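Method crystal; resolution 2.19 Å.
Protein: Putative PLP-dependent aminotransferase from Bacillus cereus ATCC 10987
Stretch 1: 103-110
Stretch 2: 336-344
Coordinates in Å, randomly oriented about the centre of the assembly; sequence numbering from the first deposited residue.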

# COMPACT_ATOMS: atom_id res chain seq x y z
N TYR A 103 17.69 -14.21 6.52
CA TYR A 103 18.96 -14.91 6.72
C TYR A 103 19.94 -14.35 5.68
O TYR A 103 19.81 -14.62 4.47
CB TYR A 103 18.80 -16.40 6.53
CG TYR A 103 19.90 -17.26 7.16
CD1 TYR A 103 21.25 -17.11 6.81
CD2 TYR A 103 19.58 -18.23 8.11
CE1 TYR A 103 22.22 -17.91 7.37
CE2 TYR A 103 20.56 -19.02 8.68
CZ TYR A 103 21.87 -18.86 8.31
OH TYR A 103 22.80 -19.66 8.92
N PHE A 104 20.90 -13.54 6.15
CA PHE A 104 21.71 -12.78 5.21
C PHE A 104 22.89 -13.58 4.63
O PHE A 104 23.60 -14.30 5.36
CB PHE A 104 22.22 -11.50 5.86
CG PHE A 104 21.15 -10.55 6.30
CD1 PHE A 104 20.31 -9.94 5.37
CD2 PHE A 104 20.99 -10.24 7.64
CE1 PHE A 104 19.34 -9.04 5.78
CE2 PHE A 104 20.01 -9.35 8.04
CZ PHE A 104 19.18 -8.76 7.11
N ILE A 105 23.09 -13.40 3.31
CA ILE A 105 24.09 -14.11 2.52
C ILE A 105 25.06 -13.04 1.94
O ILE A 105 24.62 -12.03 1.34
CB ILE A 105 23.39 -14.88 1.34
CG1 ILE A 105 22.24 -15.76 1.86
CG2 ILE A 105 24.40 -15.69 0.43
CD1 ILE A 105 22.60 -16.78 2.92
N ASP A 106 26.36 -13.31 2.06
CA ASP A 106 27.38 -12.42 1.51
C ASP A 106 27.28 -12.19 -0.01
O ASP A 106 26.70 -13.02 -0.74
CB ASP A 106 28.76 -12.97 1.80
CG ASP A 106 29.78 -11.88 2.04
OD1 ASP A 106 29.38 -10.69 2.21
OD2 ASP A 106 30.97 -12.25 2.10
N ILE A 107 27.87 -11.10 -0.48
CA ILE A 107 27.85 -10.75 -1.92
C ILE A 107 29.24 -10.96 -2.56
O ILE A 107 30.25 -11.01 -1.87
CB ILE A 107 27.39 -9.27 -2.13
CG1 ILE A 107 28.24 -8.27 -1.29
CG2 ILE A 107 25.92 -9.08 -1.73
CD1 ILE A 107 28.10 -6.81 -1.78
N SER A 108 29.28 -11.08 -3.89
CA SER A 108 30.52 -11.00 -4.62
C SER A 108 31.08 -9.58 -4.56
O SER A 108 30.35 -8.61 -4.61
CB SER A 108 30.33 -11.45 -6.06
OG SER A 108 30.04 -12.85 -6.07
N ILE A 109 32.40 -9.49 -4.43
CA ILE A 109 33.08 -8.21 -4.29
C ILE A 109 33.01 -7.36 -5.56
O ILE A 109 33.15 -6.15 -5.48
CB ILE A 109 34.55 -8.40 -3.87
CG1 ILE A 109 35.04 -7.18 -3.07
CG2 ILE A 109 35.45 -8.74 -5.10
CD1 ILE A 109 34.56 -7.14 -1.57
N ASP A 110 32.73 -7.97 -6.71
CA ASP A 110 32.71 -7.24 -7.98
C ASP A 110 31.35 -6.88 -8.56
O ASP A 110 31.14 -5.74 -8.99
CB ASP A 110 33.54 -7.97 -9.04
CG ASP A 110 33.15 -9.43 -9.22
OD1 ASP A 110 32.18 -9.93 -8.57
OD2 ASP A 110 33.84 -10.08 -10.01
N ASP A 336 28.99 -15.66 7.05
CA ASP A 336 30.04 -14.64 7.14
C ASP A 336 29.75 -13.56 6.09
O ASP A 336 29.37 -13.87 4.95
CB ASP A 336 31.40 -15.26 6.85
CG ASP A 336 32.53 -14.25 6.98
OD1 ASP A 336 32.84 -13.54 5.99
OD2 ASP A 336 33.14 -14.20 8.08
N LEU A 337 29.93 -12.30 6.48
CA LEU A 337 29.59 -11.15 5.64
C LEU A 337 30.80 -10.25 5.36
O LEU A 337 30.68 -9.03 5.14
CB LEU A 337 28.41 -10.38 6.28
CG LEU A 337 27.06 -11.12 6.28
CD1 LEU A 337 25.95 -10.34 6.94
CD2 LEU A 337 26.65 -11.46 4.82
N THR A 338 31.98 -10.85 5.29
CA THR A 338 33.21 -10.07 5.08
C THR A 338 33.20 -9.18 3.83
O THR A 338 33.66 -8.04 3.87
CB THR A 338 34.46 -10.97 5.06
OG1 THR A 338 34.61 -11.61 6.34
CG2 THR A 338 35.70 -10.15 4.72
N ARG A 339 32.69 -9.68 2.72
CA ARG A 339 32.65 -8.86 1.50
C ARG A 339 31.62 -7.73 1.60
O ARG A 339 31.90 -6.59 1.16
CB ARG A 339 32.41 -9.73 0.28
CG ARG A 339 33.57 -10.65 0.03
CD ARG A 339 33.28 -11.70 -1.01
NE ARG A 339 32.41 -12.78 -0.53
CZ ARG A 339 31.99 -13.78 -1.30
NH1 ARG A 339 32.34 -13.84 -2.58
NH2 ARG A 339 31.21 -14.71 -0.82
N THR A 340 30.45 -8.03 2.17
CA THR A 340 29.39 -7.02 2.35
C THR A 340 29.96 -5.88 3.20
O THR A 340 29.79 -4.72 2.89
CB THR A 340 28.10 -7.62 3.02
OG1 THR A 340 27.67 -8.78 2.28
CG2 THR A 340 26.94 -6.62 3.03
N ASN A 341 30.69 -6.23 4.25
CA ASN A 341 31.29 -5.21 5.10
C ASN A 341 32.27 -4.34 4.35
O ASN A 341 32.29 -3.11 4.49
CB ASN A 341 31.99 -5.84 6.32
CG ASN A 341 30.99 -6.43 7.30
OD1 ASN A 341 29.78 -6.13 7.22
ND2 ASN A 341 31.46 -7.26 8.22
N LYS A 342 33.09 -4.98 3.55
CA LYS A 342 34.08 -4.26 2.79
C LYS A 342 33.39 -3.31 1.79
O LYS A 342 33.73 -2.13 1.74
CB LYS A 342 35.03 -5.25 2.09
CG LYS A 342 36.01 -4.62 1.13
CD LYS A 342 36.94 -3.64 1.81
CE LYS A 342 38.01 -4.33 2.58
NZ LYS A 342 38.96 -4.97 1.59
N ILE A 343 32.44 -3.82 1.01
CA ILE A 343 31.75 -2.97 0.02
C ILE A 343 30.99 -1.83 0.71
O ILE A 343 30.83 -0.76 0.15
CB ILE A 343 30.79 -3.82 -0.85
CG1 ILE A 343 31.60 -4.78 -1.74
CG2 ILE A 343 29.85 -2.93 -1.73
CD1 ILE A 343 32.62 -4.08 -2.68
N ALA A 344 30.53 -2.05 1.93
CA ALA A 344 29.81 -1.03 2.68
C ALA A 344 30.78 0.01 3.24
O ALA A 344 30.35 1.10 3.59
CB ALA A 344 28.97 -1.66 3.81
O HOH W 1 25.05 -9.38 1.76
O HOH W 2 32.79 -13.69 3.34
O HOH W 3 31.82 -15.61 1.70
O HOH W 4 33.72 -12.13 -4.42

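Where the strand containing Phe 104 gives way to loop, the chain meets the first turn of a helix that begins at Thr 338, with Leu 337 at its N-cap position. The CA atoms of Asp 106 and Leu 337 lie 4.9 Å apart.

Asp 106 organizes the contact. Its CA-to-CB bond points sideways, but a chi1 of -146°, between the usual wells, brings the carboxylate to the open end of the helix, where backbone amides lack partners within the helix. Asp 106 OD1 accepts from Thr 340 N (2.9 Å) and Thr 340 OG1 (2.6 Å), and Asp 106 OD2 accepts from Arg 339 N (3.2 Å). A short, two-oxygen acid suits this place because it can serve both amides at once. Arg 339, with chi1 m and chi3 m, folds back so that its NE reaches Asp 106 OD2 at 3.0 Å, a salt bridge made at the guanidinium edge. Ile 107 O lies over one face of that group.

Water 2 donates to both Asp 106 OD2 and Asp 336 OD1, easing the proximity of two acids.

An apolar patch closes one side. Ile 107, chi1 p and chi2 t, extends CD1 to within 4.0 Å of Ile 343 CG1, while Ile 109 CD1 lies 3.8 Å from Ile 343 CD1 and also 3.8 Å from Arg 339 CB. Aliphatic side chains suit this patch because they fill it without bringing polar groups that would need partners.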